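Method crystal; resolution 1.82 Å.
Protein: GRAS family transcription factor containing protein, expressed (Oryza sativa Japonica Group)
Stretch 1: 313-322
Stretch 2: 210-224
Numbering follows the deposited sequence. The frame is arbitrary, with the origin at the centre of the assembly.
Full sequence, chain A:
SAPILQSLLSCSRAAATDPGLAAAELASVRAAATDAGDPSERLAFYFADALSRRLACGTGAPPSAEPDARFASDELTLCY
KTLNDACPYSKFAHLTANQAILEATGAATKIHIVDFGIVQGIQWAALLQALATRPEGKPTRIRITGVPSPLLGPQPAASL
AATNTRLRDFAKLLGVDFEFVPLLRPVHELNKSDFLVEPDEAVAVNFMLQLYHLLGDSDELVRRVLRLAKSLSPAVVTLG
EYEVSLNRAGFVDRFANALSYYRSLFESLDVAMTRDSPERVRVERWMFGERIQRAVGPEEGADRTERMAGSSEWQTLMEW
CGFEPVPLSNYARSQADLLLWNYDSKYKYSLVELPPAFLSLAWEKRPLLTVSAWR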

# COMPACT_ATOMS: atom_id res chain seq x y z
N GLU A 313 -14.07 16.30 -22.62
CA GLU A 313 -14.91 17.38 -22.10
C GLU A 313 -14.18 18.22 -21.06
O GLU A 313 -14.26 19.46 -21.04
CB GLU A 313 -16.18 16.79 -21.49
CG GLU A 313 -17.11 17.88 -20.90
CD GLU A 313 -18.56 17.36 -20.68
OE1 GLU A 313 -18.90 16.21 -21.14
OE2 GLU A 313 -19.34 18.11 -20.04
N TRP A 314 -13.47 17.53 -20.17
CA TRP A 314 -12.65 18.27 -19.22
C TRP A 314 -11.60 19.13 -19.90
O TRP A 314 -11.35 20.26 -19.49
CB TRP A 314 -11.97 17.29 -18.22
CG TRP A 314 -12.95 16.75 -17.23
CD1 TRP A 314 -13.35 15.46 -17.09
CD2 TRP A 314 -13.61 17.50 -16.18
NE1 TRP A 314 -14.27 15.36 -16.02
CE2 TRP A 314 -14.44 16.59 -15.47
CE3 TRP A 314 -13.65 18.87 -15.83
CZ2 TRP A 314 -15.28 16.99 -14.40
CZ3 TRP A 314 -14.47 19.27 -14.78
CH2 TRP A 314 -15.26 18.33 -14.08
N GLN A 315 -10.97 18.60 -20.96
CA GLN A 315 -9.95 19.39 -21.64
C GLN A 315 -10.63 20.64 -22.21
O GLN A 315 -10.09 21.74 -22.10
CB GLN A 315 -9.29 18.58 -22.75
CG GLN A 315 -8.44 19.48 -23.65
CD GLN A 315 -7.95 18.78 -24.91
OE1 GLN A 315 -8.44 17.71 -25.30
NE2 GLN A 315 -6.98 19.40 -25.57
N THR A 316 -11.81 20.47 -22.80
CA THR A 316 -12.51 21.64 -23.39
C THR A 316 -12.73 22.70 -22.30
O THR A 316 -12.49 23.90 -22.50
CB THR A 316 -13.82 21.26 -24.01
OG1 THR A 316 -13.55 20.39 -25.13
CG2 THR A 316 -14.60 22.52 -24.57
N LEU A 317 -13.14 22.24 -21.13
CA LEU A 317 -13.45 23.22 -20.06
C LEU A 317 -12.19 23.91 -19.54
O LEU A 317 -12.12 25.12 -19.35
CB LEU A 317 -14.14 22.48 -18.93
CG LEU A 317 -15.62 22.26 -19.02
CD1 LEU A 317 -15.99 21.16 -18.03
CD2 LEU A 317 -16.22 23.59 -18.59
N MSE A 318 -11.13 23.14 -19.33
CA MSE A 318 -9.89 23.72 -18.82
C MSE A 318 -9.35 24.75 -19.83
O MSE A 318 -8.91 25.80 -19.43
CB MSE A 318 -8.81 22.63 -18.60
CG MSE A 318 -9.16 21.55 -17.59
SE MSE A 318 -9.51 22.38 -15.78
CE MSE A 318 -7.71 22.96 -15.46
N GLU A 319 -9.40 24.43 -21.13
CA GLU A 319 -8.84 25.34 -22.13
C GLU A 319 -9.73 26.57 -22.27
O GLU A 319 -9.26 27.68 -22.50
CB GLU A 319 -8.71 24.64 -23.47
CG GLU A 319 -7.58 23.53 -23.32
CD GLU A 319 -7.21 22.82 -24.62
OE1 GLU A 319 -8.04 22.74 -25.53
OE2 GLU A 319 -6.09 22.25 -24.65
N TRP A 320 -10.99 26.34 -22.10
CA TRP A 320 -11.96 27.46 -22.12
C TRP A 320 -11.63 28.45 -20.99
O TRP A 320 -11.78 29.65 -21.16
CB TRP A 320 -13.37 26.89 -22.01
CG TRP A 320 -14.48 27.90 -22.39
CD1 TRP A 320 -14.31 29.21 -22.74
CD2 TRP A 320 -15.87 27.64 -22.49
NE1 TRP A 320 -15.53 29.79 -23.02
CE2 TRP A 320 -16.51 28.84 -22.88
CE3 TRP A 320 -16.66 26.48 -22.31
CZ2 TRP A 320 -17.90 28.94 -23.08
CZ3 TRP A 320 -18.03 26.57 -22.50
CH2 TRP A 320 -18.64 27.79 -22.88
N CYS A 321 -11.11 27.94 -19.86
CA CYS A 321 -10.79 28.78 -18.72
C CYS A 321 -9.36 29.25 -18.76
O CYS A 321 -8.88 29.85 -17.82
CB CYS A 321 -11.12 28.01 -17.41
SG CYS A 321 -12.92 27.79 -17.22
N GLY A 322 -8.66 28.98 -19.86
CA GLY A 322 -7.38 29.61 -20.06
C GLY A 322 -6.20 28.73 -19.65
O GLY A 322 -5.08 29.22 -19.66
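Stretch 2 210-224: QLYHLLGDSDELVRR

Residues 210-224 lie along one side of the helix formed by 313-320. Near their start, 211-214 have helical phi/psi without the regular bonds; the chain then becomes extended at Leu-215 and Gly-216, and enters a second helix at Glu-220. The side chain of Ser-218 caps that helix, its OG accepting from Glu-220 N at 3.0 Å. The two helix axes approach to 11.0 Å, with N-to-C directions 56° apart. The backbones are nearer toward the C-terminal ends of both stretches: Trp-314 CA is 9.5 Å from Tyr-212 CA, Cys-321 CA 7.1 Å from Arg-223 CA.

Apolar packing holds the buried part of the contact. The CA-to-CB bond of Trp-314 points sideways, yet its long indole brings the six-membered ring across to several partners: CZ3 meets Leu-211 CD2 at 3.8 Å, CZ2 meets Leu-215 CD1 at 3.7 Å, and Val-222 CG2 touches the ring edge, 4.2 Å from CZ3. A broad, rigid ring suits a place where it must cover both loop and helix. One turn on, Leu-317 points toward stretch 2; its CD1 lies 4.0 Å from Leu-215 CD2, its CD2 4.4 Å from Val-222 CG1, branched side chains filling the space between the backbones.

Polar and charged groups gather toward the outside. Arg-223 reaches over one face of Trp-320 in a cation-pi contact, Arg-223 CZ standing 4.1 Å from the centroid of the six-membered ring and 13° off its normal, so that the positive charge lies above the ring's pi electrons, with the guanidinium presenting its edge. Arg-223 NH1 also lies 4.1 Å from Cys-321 SG. No direct hydrogen bond joins the stretches; instead the oxygen of one water lies 2.8 Å from Glu-313 OE2 and 3.5 Å from Asp-219 OD2, donating to both, weakly to the second, and so bridging the two carboxylates.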

# COMPACT_ATOMS: atom_id res chain seq x y z
N GLN A 210 -13.39 15.92 -7.36
CA GLN A 210 -14.09 16.99 -6.69
C GLN A 210 -14.88 17.79 -7.69
O GLN A 210 -16.04 18.13 -7.45
CB GLN A 210 -13.09 17.91 -5.98
CG GLN A 210 -13.75 19.23 -5.43
CD GLN A 210 -14.71 18.91 -4.37
OE1 GLN A 210 -14.55 17.93 -3.65
NE2 GLN A 210 -15.78 19.71 -4.28
N LEU A 211 -14.26 18.12 -8.83
CA LEU A 211 -14.82 19.12 -9.71
C LEU A 211 -16.08 18.59 -10.36
O LEU A 211 -16.98 19.39 -10.71
CB LEU A 211 -13.78 19.51 -10.76
CG LEU A 211 -13.67 20.89 -11.31
CD1 LEU A 211 -13.78 21.94 -10.15
CD2 LEU A 211 -12.36 20.99 -12.15
N TYR A 212 -16.21 17.26 -10.47
CA TYR A 212 -17.42 16.76 -11.14
C TYR A 212 -18.69 17.17 -10.36
O TYR A 212 -19.79 17.27 -10.92
CB TYR A 212 -17.40 15.27 -11.30
CG TYR A 212 -17.60 14.48 -9.99
CD1 TYR A 212 -16.52 14.22 -9.13
CD2 TYR A 212 -18.86 13.97 -9.66
CE1 TYR A 212 -16.72 13.48 -7.95
CE2 TYR A 212 -19.06 13.23 -8.50
CZ TYR A 212 -18.00 13.00 -7.64
OH TYR A 212 -18.20 12.25 -6.49
N HIS A 213 -18.54 17.36 -9.05
CA HIS A 213 -19.69 17.80 -8.22
C HIS A 213 -20.29 19.12 -8.70
O HIS A 213 -21.47 19.39 -8.45
CB HIS A 213 -19.32 17.99 -6.75
CG HIS A 213 -19.01 16.72 -6.04
ND1 HIS A 213 -19.95 15.75 -5.81
CD2 HIS A 213 -17.86 16.27 -5.51
CE1 HIS A 213 -19.39 14.75 -5.14
NE2 HIS A 213 -18.12 15.04 -4.97
N LEU A 214 -19.49 19.93 -9.37
CA LEU A 214 -19.94 21.27 -9.81
C LEU A 214 -20.51 21.27 -11.22
O LEU A 214 -21.04 22.29 -11.67
CB LEU A 214 -18.78 22.27 -9.74
CG LEU A 214 -18.21 22.49 -8.36
CD1 LEU A 214 -17.22 23.65 -8.39
CD2 LEU A 214 -19.28 22.67 -7.28
N LEU A 215 -20.43 20.16 -11.93
CA LEU A 215 -20.95 20.15 -13.29
C LEU A 215 -22.47 20.24 -13.16
O LEU A 215 -23.03 19.73 -12.22
CB LEU A 215 -20.59 18.90 -14.05
CG LEU A 215 -19.13 18.58 -14.45
CD1 LEU A 215 -18.98 17.08 -14.77
CD2 LEU A 215 -18.70 19.39 -15.65
N GLY A 216 -23.13 20.90 -14.10
CA GLY A 216 -24.57 21.06 -13.96
C GLY A 216 -25.17 21.33 -15.31
O GLY A 216 -24.46 21.30 -16.32
N ASP A 217 -26.47 21.60 -15.34
CA ASP A 217 -27.11 22.05 -16.57
C ASP A 217 -26.34 23.28 -17.05
O ASP A 217 -26.05 23.43 -18.25
CB ASP A 217 -28.59 22.35 -16.33
CG ASP A 217 -29.33 22.66 -17.62
OD1 ASP A 217 -29.20 21.89 -18.60
OD2 ASP A 217 -30.04 23.69 -17.66
N SER A 218 -25.96 24.14 -16.11
CA SER A 218 -25.08 25.27 -16.39
C SER A 218 -23.61 24.98 -15.96
O SER A 218 -23.39 24.19 -15.04
CB SER A 218 -25.62 26.51 -15.68
OG SER A 218 -24.59 27.44 -15.42
N ASP A 219 -22.63 25.62 -16.61
CA ASP A 219 -21.21 25.46 -16.24
C ASP A 219 -20.75 26.48 -15.19
O ASP A 219 -19.60 26.46 -14.77
CB ASP A 219 -20.30 25.57 -17.48
CG ASP A 219 -20.37 24.33 -18.39
OD1 ASP A 219 -21.22 23.46 -18.10
OD2 ASP A 219 -19.60 24.24 -19.40
N GLU A 220 -21.64 27.35 -14.74
CA GLU A 220 -21.24 28.50 -13.93
C GLU A 220 -20.43 28.19 -12.66
O GLU A 220 -19.56 28.96 -12.28
CB GLU A 220 -22.46 29.29 -13.53
CG GLU A 220 -23.36 28.55 -12.59
CD GLU A 220 -24.63 29.32 -12.29
OE1 GLU A 220 -24.81 30.39 -12.91
OE2 GLU A 220 -25.43 28.84 -11.44
N LEU A 221 -20.76 27.10 -11.95
CA LEU A 221 -20.05 26.84 -10.71
C LEU A 221 -18.65 26.30 -11.04
O LEU A 221 -17.68 26.65 -10.34
CB LEU A 221 -20.82 25.84 -9.83
CG LEU A 221 -22.20 26.20 -9.29
CD1 LEU A 221 -22.82 24.94 -8.68
CD2 LEU A 221 -22.12 27.31 -8.25
N VAL A 222 -18.54 25.46 -12.09
CA VAL A 222 -17.20 24.90 -12.40
C VAL A 222 -16.38 26.03 -13.01
O VAL A 222 -15.20 26.20 -12.73
CB VAL A 222 -17.25 23.59 -13.33
CG1 VAL A 222 -18.04 23.80 -14.59
CG2 VAL A 222 -15.81 23.14 -13.71
N ARG A 223 -17.02 26.90 -13.80
CA ARG A 223 -16.30 28.06 -14.30
C ARG A 223 -15.79 28.97 -13.21
O ARG A 223 -14.66 29.47 -13.31
CB ARG A 223 -17.19 28.88 -15.23
CG ARG A 223 -16.53 30.16 -15.66
CD ARG A 223 -17.18 30.67 -16.90
NE ARG A 223 -17.62 29.58 -17.78
CZ ARG A 223 -16.98 29.16 -18.87
NH1 ARG A 223 -15.83 29.75 -19.25
NH2 ARG A 223 -17.51 28.18 -19.59
N ARG A 224 -16.61 29.21 -12.20
CA ARG A 224 -16.28 30.17 -11.16
C ARG A 224 -15.08 29.62 -10.42
O ARG A 224 -14.14 30.39 -10.14
CB ARG A 224 -17.46 30.44 -10.19
CG ARG A 224 -17.18 31.55 -9.12
CD ARG A 224 -18.38 31.82 -8.19
NE ARG A 224 -18.15 32.95 -7.27
CZ ARG A 224 -17.26 32.95 -6.26
NH1 ARG A 224 -16.48 31.86 -5.99
NH2 ARG A 224 -17.14 34.04 -5.50
O HOH W 1 -19.07 20.87 -20.07